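Local coordinates for spike protein P1 (Pseudoalteromonas phage pm2, PDB 2VVE), which serves as the receptor-binding spike at the fivefold vertices of the virion, attaching the phage to its host through its C-terminal part, at residues D167-G179 and D187-A199. Residues are numbered along the deposited sequence; the frame is centred on the assembly and turned at random.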
ATOM      1  N   ASP A 167       0.535 -24.488  16.920  1.00 23.27           N
ATOM      2  CA  ASP A 167       1.260 -25.761  16.760  1.00 24.57           C
ATOM      3  C   ASP A 167       0.436 -27.050  16.790  1.00 22.56           C
ATOM      4  O   ASP A 167       0.823 -28.042  16.165  1.00 20.02           O
ATOM      5  CB  ASP A 167       2.423 -25.891  17.744  1.00 24.08           C
ATOM      6  CG  ASP A 167       3.569 -26.711  17.164  1.00 25.44           C
ATOM      7  OD1 ASP A 167       4.011 -26.381  16.045  1.00 19.83           O
ATOM      8  OD2 ASP A 167       4.005 -27.696  17.793  1.00 24.54           O
ATOM      9  N   THR A 168      -0.662 -27.060  17.532  1.00 21.18           N
ATOM     10  CA  THR A 168      -1.414 -28.312  17.690  1.00 22.47           C
ATOM     11  C   THR A 168      -2.185 -28.687  16.425  1.00 19.73           C
ATOM     12  O   THR A 168      -2.755 -27.829  15.736  1.00 19.46           O
ATOM     13  CB  THR A 168      -2.373 -28.289  18.909  1.00 28.39           C
ATOM     14  OG1 THR A 168      -3.371 -27.289  18.708  1.00 35.46           O
ATOM     15  CG2 THR A 168      -1.610 -27.993  20.194  1.00 35.70           C
ATOM     16  N   LEU A 169      -2.191 -29.983  16.137  1.00 11.36           N
ATOM     17  CA  LEU A 169      -2.862 -30.533  14.962  1.00  9.54           C
ATOM     18  C   LEU A 169      -3.986 -31.468  15.373  1.00 15.35           C
ATOM     19  O   LEU A 169      -3.863 -32.175  16.383  1.00 16.49           O
ATOM     20  CB  LEU A 169      -1.872 -31.327  14.100  1.00 12.88           C
ATOM     21  CG  LEU A 169      -0.586 -30.610  13.671  1.00 15.75           C
ATOM     22  CD1 LEU A 169       0.369 -31.568  12.997  1.00 17.56           C
ATOM     23  CD2 LEU A 169      -0.913 -29.460  12.754  1.00 13.12           C
ATOM     24  N   ILE A 170      -5.049 -31.478  14.563  1.00 13.00           N
ATOM     25  CA  ILE A 170      -6.145 -32.449  14.695  1.00 12.43           C
ATOM     26  C   ILE A 170      -6.025 -33.476  13.572  1.00 12.92           C
ATOM     27  O   ILE A 170      -5.884 -33.127  12.392  1.00 13.42           O
ATOM     28  CB  ILE A 170      -7.534 -31.763  14.655  1.00 16.13           C
ATOM     29  CG1 ILE A 170      -7.595 -30.588  15.647  1.00 15.56           C
ATOM     30  CG2 ILE A 170      -8.684 -32.795  14.854  1.00 14.60           C
ATOM     31  CD1 ILE A 170      -7.188 -30.921  17.098  1.00 22.02           C
ATOM     32  N   LYS A 171      -6.042 -34.748  13.955  1.00 14.50           N
ATOM     33  CA  LYS A 171      -5.979 -35.836  12.999  1.00 11.73           C
ATOM     34  C   LYS A 171      -7.375 -36.196  12.479  1.00 15.21           C
ATOM     35  O   LYS A 171      -8.261 -36.528  13.268  1.00 15.13           O
ATOM     36  CB  LYS A 171      -5.349 -37.054  13.677  1.00 11.24           C
ATOM     37  CG  LYS A 171      -5.466 -38.363  12.887  1.00 18.31           C
ATOM     38  CD  LYS A 171      -4.804 -39.519  13.627  1.00 16.99           C
ATOM     39  CE  LYS A 171      -5.597 -39.930  14.866  1.00 32.77           C
ATOM     40  NZ  LYS A 171      -4.914 -41.032  15.595  1.00 31.68           N
ATOM     41  N   TYR A 172      -7.559 -36.152  11.158  1.00 12.20           N
ATOM     42  CA  TYR A 172      -8.836 -36.581  10.546  1.00 12.11           C
ATOM     43  C   TYR A 172      -8.663 -37.810   9.677  1.00 11.18           C
ATOM     44  O   TYR A 172      -7.789 -37.840   8.795  1.00 11.23           O
ATOM     45  CB  TYR A 172      -9.451 -35.472   9.688  1.00 16.41           C
ATOM     46  CG  TYR A 172      -9.897 -34.279  10.471  1.00 11.44           C
ATOM     47  CD1 TYR A 172     -11.200 -34.187  10.961  1.00 18.90           C
ATOM     48  CD2 TYR A 172      -9.024 -33.213  10.693  1.00 14.03           C
ATOM     49  CE1 TYR A 172     -11.623 -33.077  11.687  1.00 16.68           C
ATOM     50  CE2 TYR A 172      -9.440 -32.096  11.413  1.00 18.24           C
ATOM     51  CZ  TYR A 172     -10.738 -32.037  11.902  1.00 18.75           C
ATOM     52  OH  TYR A 172     -11.145 -30.931  12.615  1.00 31.61           O
ATOM     53  N   THR A 173      -9.505 -38.808   9.921  1.00 12.71           N
ATOM     54  CA  THR A 173      -9.481 -40.075   9.170  1.00 11.44           C
ATOM     55  C   THR A 173     -10.889 -40.528   8.770  1.00 17.00           C
ATOM     56  O   THR A 173     -11.884 -40.103   9.378  1.00 15.59           O
ATOM     57  CB  THR A 173      -8.810 -41.218   9.987  1.00 13.69           C
ATOM     58  OG1 THR A 173      -9.488 -41.373  11.238  1.00 17.02           O
ATOM     59  CG2 THR A 173      -7.320 -40.929  10.250  1.00 19.29           C
ATOM     60  N   SER A 174     -10.975 -41.399   7.763  1.00 15.27           N
ATOM     61  CA  SER A 174     -12.274 -41.977   7.364  1.00 19.94           C
ATOM     62  C   SER A 174     -12.244 -43.483   7.089  1.00 26.55           C
ATOM     63  O   SER A 174     -13.293 -44.137   7.102  1.00 28.47           O
ATOM     64  CB  SER A 174     -12.854 -41.242   6.149  1.00 26.93           C
ATOM     65  OG  SER A 174     -12.177 -41.599   4.947  1.00 20.88           O
ATOM     66  N   TYR A 175     -11.060 -44.029   6.818  1.00 15.59           N
ATOM     67  CA  TYR A 175     -10.913 -45.475   6.541  1.00 23.59           C
ATOM     68  C   TYR A 175      -9.531 -46.005   6.927  1.00 24.59           C
ATOM     69  O   TYR A 175      -8.547 -45.255   6.964  1.00 21.16           O
ATOM     70  CB  TYR A 175     -11.192 -45.807   5.054  1.00 22.53           C
ATOM     71  CG  TYR A 175     -10.034 -45.509   4.106  1.00 18.29           C
ATOM     72  CD1 TYR A 175      -9.056 -46.474   3.824  1.00 17.94           C
ATOM     73  CD2 TYR A 175      -9.920 -44.263   3.492  1.00 20.02           C
ATOM     74  CE1 TYR A 175      -7.990 -46.197   2.955  1.00 23.88           C
ATOM     75  CE2 TYR A 175      -8.870 -43.978   2.628  1.00 21.11           C
ATOM     76  CZ  TYR A 175      -7.907 -44.940   2.367  1.00 20.85           C
ATOM     77  OH  TYR A 175      -6.877 -44.625   1.510  1.00 19.30           O
ATOM     78  N   GLY A 176      -9.475 -47.303   7.216  1.00 26.73           N
ATOM     79  CA  GLY A 176      -8.213 -48.046   7.269  1.00 23.48           C
ATOM     80  C   GLY A 176      -8.281 -49.202   6.285  1.00 22.20           C
ATOM     81  O   GLY A 176      -9.370 -49.667   5.947  1.00 22.03           O
ATOM     82  N   SER A 177      -7.124 -49.670   5.822  1.00 21.87           N
ATOM     83  CA  SER A 177      -7.075 -50.774   4.850  1.00 22.61           C
ATOM     84  C   SER A 177      -5.860 -51.654   5.089  1.00 27.30           C
ATOM     85  O   SER A 177      -4.786 -51.167   5.450  1.00 21.04           O
ATOM     86  CB  SER A 177      -7.043 -50.216   3.421  1.00 25.39           C
ATOM     87  OG  SER A 177      -6.917 -51.244   2.458  1.00 27.13           O
ATOM     88  N   THR A 178      -6.027 -52.956   4.880  1.00 27.27           N
ATOM     89  CA  THR A 178      -4.929 -53.888   5.067  1.00 29.27           C
ATOM     90  C   THR A 178      -4.877 -54.866   3.907  1.00 29.67           C
ATOM     91  O   THR A 178      -5.908 -55.383   3.455  1.00 35.86           O
ATOM     92  CB  THR A 178      -5.036 -54.645   6.420  1.00 29.18           C
ATOM     93  OG1 THR A 178      -5.221 -53.706   7.484  1.00 34.17           O
ATOM     94  CG2 THR A 178      -3.772 -55.439   6.703  1.00 29.90           C
ATOM     95  N   GLY A 179      -3.664 -55.101   3.429  1.00 31.80           N
ATOM     96  CA  GLY A 179      -3.410 -56.119   2.429  1.00 24.79           C
ATOM     97  C   GLY A 179      -2.101 -55.862   1.714  1.00 25.39           C
ATOM     98  O   GLY A 179      -1.280 -55.048   2.159  1.00 26.75           O
ATOM     99  N   ASP A 187      -8.070 -48.864  -8.460  1.00 35.34           N
ATOM    100  CA  ASP A 187      -8.268 -49.310  -7.079  1.00 34.10           C
ATOM    101  C   ASP A 187      -8.030 -48.193  -6.049  1.00 29.25           C
ATOM    102  O   ASP A 187      -8.131 -48.430  -4.838  1.00 29.27           O
ATOM    103  CB  ASP A 187      -7.356 -50.502  -6.764  1.00 37.34           C
ATOM    104  CG  ASP A 187      -7.727 -51.755  -7.542  1.00 48.98           C
ATOM    105  OD1 ASP A 187      -8.932 -52.008  -7.762  1.00 42.22           O
ATOM    106  OD2 ASP A 187      -6.801 -52.500  -7.923  1.00 44.21           O
ATOM    107  N   ASP A 188      -7.716 -46.984  -6.517  1.00 26.30           N
ATOM    108  CA  ASP A 188      -7.458 -45.857  -5.606  1.00 26.31           C
ATOM    109  C   ASP A 188      -8.616 -45.666  -4.628  1.00 25.08           C
ATOM    110  O   ASP A 188      -9.781 -45.861  -4.988  1.00 29.29           O
ATOM    111  CB  ASP A 188      -7.226 -44.552  -6.376  1.00 30.27           C
ATOM    112  CG  ASP A 188      -5.855 -44.483  -7.032  1.00 25.81           C
ATOM    113  OD1 ASP A 188      -5.009 -45.379  -6.801  1.00 27.56           O
ATOM    114  OD2 ASP A 188      -5.624 -43.518  -7.790  1.00 26.75           O
ATOM    115  N   ASN A 189      -8.287 -45.307  -3.392  1.00 20.12           N
ATOM    116  CA  ASN A 189      -9.299 -45.034  -2.374  1.00 26.27           C
ATOM    117  C   ASN A 189      -9.677 -43.562  -2.274  1.00 25.21           C
ATOM    118  O   ASN A 189      -8.962 -42.689  -2.760  1.00 24.28           O
ATOM    119  CB  ASN A 189      -8.831 -45.544  -1.014  1.00 21.44           C
ATOM    120  CG  ASN A 189      -8.663 -47.049  -0.983  1.00 35.80           C
ATOM    121  OD1 ASN A 189      -9.323 -47.776  -1.726  1.00 45.66           O
ATOM    122  ND2 ASN A 189      -7.783 -47.526  -0.117  1.00 32.44           N
ATOM    123  N   THR A 190     -10.818 -43.290  -1.648  1.00 29.66           N
ATOM    124  CA  THR A 190     -11.187 -41.919  -1.343  1.00 26.43           C
ATOM    125  C   THR A 190     -11.227 -41.676   0.165  1.00 20.57           C
ATOM    126  O   THR A 190     -12.038 -42.263   0.888  1.00 23.22           O
ATOM    127  CB  THR A 190     -12.509 -41.499  -2.017  1.00 31.56           C
ATOM    128  OG1 THR A 190     -12.374 -41.622  -3.439  1.00 26.87           O
ATOM    129  CG2 THR A 190     -12.854 -40.047  -1.675  1.00 22.62           C
ATOM    130  N   LEU A 191     -10.328 -40.817   0.629  1.00 15.34           N
ATOM    131  CA  LEU A 191     -10.376 -40.322   1.989  1.00 14.98           C
ATOM    132  C   LEU A 191     -11.441 -39.224   1.957  1.00 19.95           C
ATOM    133  O   LEU A 191     -11.396 -38.344   1.102  1.00 20.27           O
ATOM    134  CB  LEU A 191      -8.983 -39.810   2.412  1.00 17.14           C
ATOM    135  CG  LEU A 191      -8.805 -39.101   3.758  1.00 17.91           C
ATOM    136  CD1 LEU A 191      -9.211 -39.964   4.948  1.00 17.57           C
ATOM    137  CD2 LEU A 191      -7.370 -38.587   3.926  1.00 18.96           C
ATOM    138  N   ASP A 192     -12.439 -39.308   2.835  1.00 18.99           N
ATOM    139  CA  ASP A 192     -13.538 -38.341   2.816  1.00 22.80           C
ATOM    140  C   ASP A 192     -13.932 -38.011   4.245  1.00 22.35           C
ATOM    141  O   ASP A 192     -14.534 -38.837   4.949  1.00 22.46           O
ATOM    142  CB  ASP A 192     -14.736 -38.895   2.023  1.00 28.47           C
ATOM    143  CG  ASP A 192     -15.890 -37.883   1.857  1.00 31.47           C
ATOM    144  OD1 ASP A 192     -15.842 -36.730   2.367  1.00 27.75           O
ATOM    145  OD2 ASP A 192     -16.866 -38.253   1.178  1.00 38.38           O
ATOM    146  N   VAL A 193     -13.567 -36.806   4.672  1.00 16.46           N
ATOM    147  CA  VAL A 193     -13.889 -36.358   6.024  1.00 17.94           C
ATOM    148  C   VAL A 193     -14.668 -35.051   5.992  1.00 21.71           C
ATOM    149  O   VAL A 193     -14.486 -34.219   5.093  1.00 26.99           O
ATOM    150  CB  VAL A 193     -12.608 -36.207   6.917  1.00 19.82           C
ATOM    151  CG1 VAL A 193     -11.900 -37.557   7.076  1.00 17.77           C
ATOM    152  CG2 VAL A 193     -11.659 -35.148   6.349  1.00 19.40           C
ATOM    153  N   MET A 194     -15.528 -34.875   6.981  1.00 21.65           N
ATOM    154  CA  MET A 194     -16.106 -33.579   7.255  1.00 15.03           C
ATOM    155  C   MET A 194     -15.162 -32.869   8.223  1.00 17.21           C
ATOM    156  O   MET A 194     -14.706 -33.450   9.205  1.00 24.62           O
ATOM    157  CB  MET A 194     -17.495 -33.713   7.888  1.00 21.60           C
ATOM    158  CG  MET A 194     -18.550 -34.347   6.989  1.00 20.57           C
ATOM    159  SD  MET A 194     -18.790 -33.462   5.434  1.00 28.09           S
ATOM    160  CE  MET A 194     -19.384 -31.885   6.030  1.00 24.60           C
ATOM    161  N   VAL A 195     -14.883 -31.607   7.940  1.00 16.20           N
ATOM    162  CA  VAL A 195     -14.046 -30.791   8.799  1.00 17.86           C
ATOM    163  C   VAL A 195     -14.778 -29.498   9.114  1.00 22.42           C
ATOM    164  O   VAL A 195     -15.459 -28.934   8.250  1.00 21.28           O
ATOM    165  CB  VAL A 195     -12.677 -30.499   8.120  1.00 16.51           C
ATOM    166  CG1 VAL A 195     -11.795 -29.681   9.020  1.00 29.96           C
ATOM    167  CG2 VAL A 195     -11.975 -31.793   7.778  1.00 19.25           C
ATOM    168  N   THR A 196     -14.650 -29.040  10.357  1.00 22.72           N
ATOM    169  CA  THR A 196     -15.281 -27.804  10.783  1.00 25.23           C
ATOM    170  C   THR A 196     -14.215 -26.865  11.323  1.00 26.68           C
ATOM    171  O   THR A 196     -13.569 -27.169  12.325  1.00 26.55           O
ATOM    172  CB  THR A 196     -16.375 -28.055  11.858  1.00 28.36           C
ATOM    173  OG1 THR A 196     -17.381 -28.923  11.325  1.00 32.53           O
ATOM    174  CG2 THR A 196     -17.016 -26.756  12.283  1.00 25.01           C
ATOM    175  N   LEU A 197     -14.048 -25.723  10.660  1.00 22.69           N
ATOM    176  CA  LEU A 197     -12.949 -24.806  10.976  1.00 23.89           C
ATOM    177  C   LEU A 197     -13.386 -23.368  11.219  1.00 22.09           C
ATOM    178  O   LEU A 197     -14.303 -22.870  10.581  1.00 24.74           O
ATOM    179  CB  LEU A 197     -11.909 -24.819   9.853  1.00 19.44           C
ATOM    180  CG  LEU A 197     -11.254 -26.157   9.476  1.00 27.64           C
ATOM    181  CD1 LEU A 197     -10.379 -25.999   8.238  1.00 21.44           C
ATOM    182  CD2 LEU A 197     -10.465 -26.782  10.635  1.00 25.56           C
ATOM    183  N   SER A 198     -12.690 -22.708  12.142  1.00 26.11           N
ATOM    184  CA  SER A 198     -12.843 -21.275  12.359  1.00 26.58           C
ATOM    185  C   SER A 198     -12.319 -20.499  11.157  1.00 26.20           C
ATOM    186  O   SER A 198     -11.456 -20.992  10.418  1.00 29.67           O
ATOM    187  CB  SER A 198     -12.075 -20.860  13.614  1.00 34.21           C
ATOM    188  OG  SER A 198     -10.743 -21.319  13.543  1.00 30.90           O
ATOM    189  N   ALA A 199     -12.843 -19.290  10.968  1.00 26.76           N
ATOM    190  CA  ALA A 199     -12.394 -18.412   9.893  1.00 26.11           C
ATOM    191  C   ALA A 199     -10.895 -18.192  10.007  1.00 31.64           C
ATOM    192  O   ALA A 199     -10.341 -18.147  11.113  1.00 31.94           O
ATOM    193  CB  ALA A 199     -13.133 -17.081   9.935  1.00 30.25           C
TER
HETATM  194  O   HOH W   1     -13.570 -30.166  12.578  1.00 22.95           O
HETATM  195  O   HOH W   2     -13.456 -43.032   3.200  1.00 28.14           O
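D192 N donates to S174 OG over 3.1 Å, and an N-H...O angle of 173° makes the bond nearly straight. OG sits between the backbone N and carbonyl carbon of S174, which turns it onto the edge strand 189-195. The same hydroxyl meets a water at 2.6 Å, and that water donates to T190 O, so one side chain engages two backbone groups of the strand. A second water bridges Y172 OH and T196 N, accepting from the amide N at 2.7 Å.

Apolar contact centres on Y172. V195 CG2 stands 4.0 Å from the centroid of its ring and 8° off the ring normal, a CH-pi contact over the face, while V195 CG1 reaches the CZ end and V193 CG2 packs on Y172 CB.

Y175 presents its ring edge to L191 CA, and Y175 OH lies 3.3 Å from N189 CB. That hydroxyl is hydrogen-bonded to H137 of strand 129-137.

The segments join the two antiparallel sheets of this nucleoplasmin-clan domain: strands 169-172 and 177-179 pair with 151-160, whereas 189-195 borders the other sheet. The N-to-C directions of 169-172 and 189-195 differ by 135°. Y172 at the end of 169-172, and S174 and Y175 in the connection that follows, reach strand 189-195 through the serine's bond to a backbone N-H, apolar packing and water bridges, consistent with side-chain packing between the two sheets of a jelly-roll-like sandwich, with water at the margin.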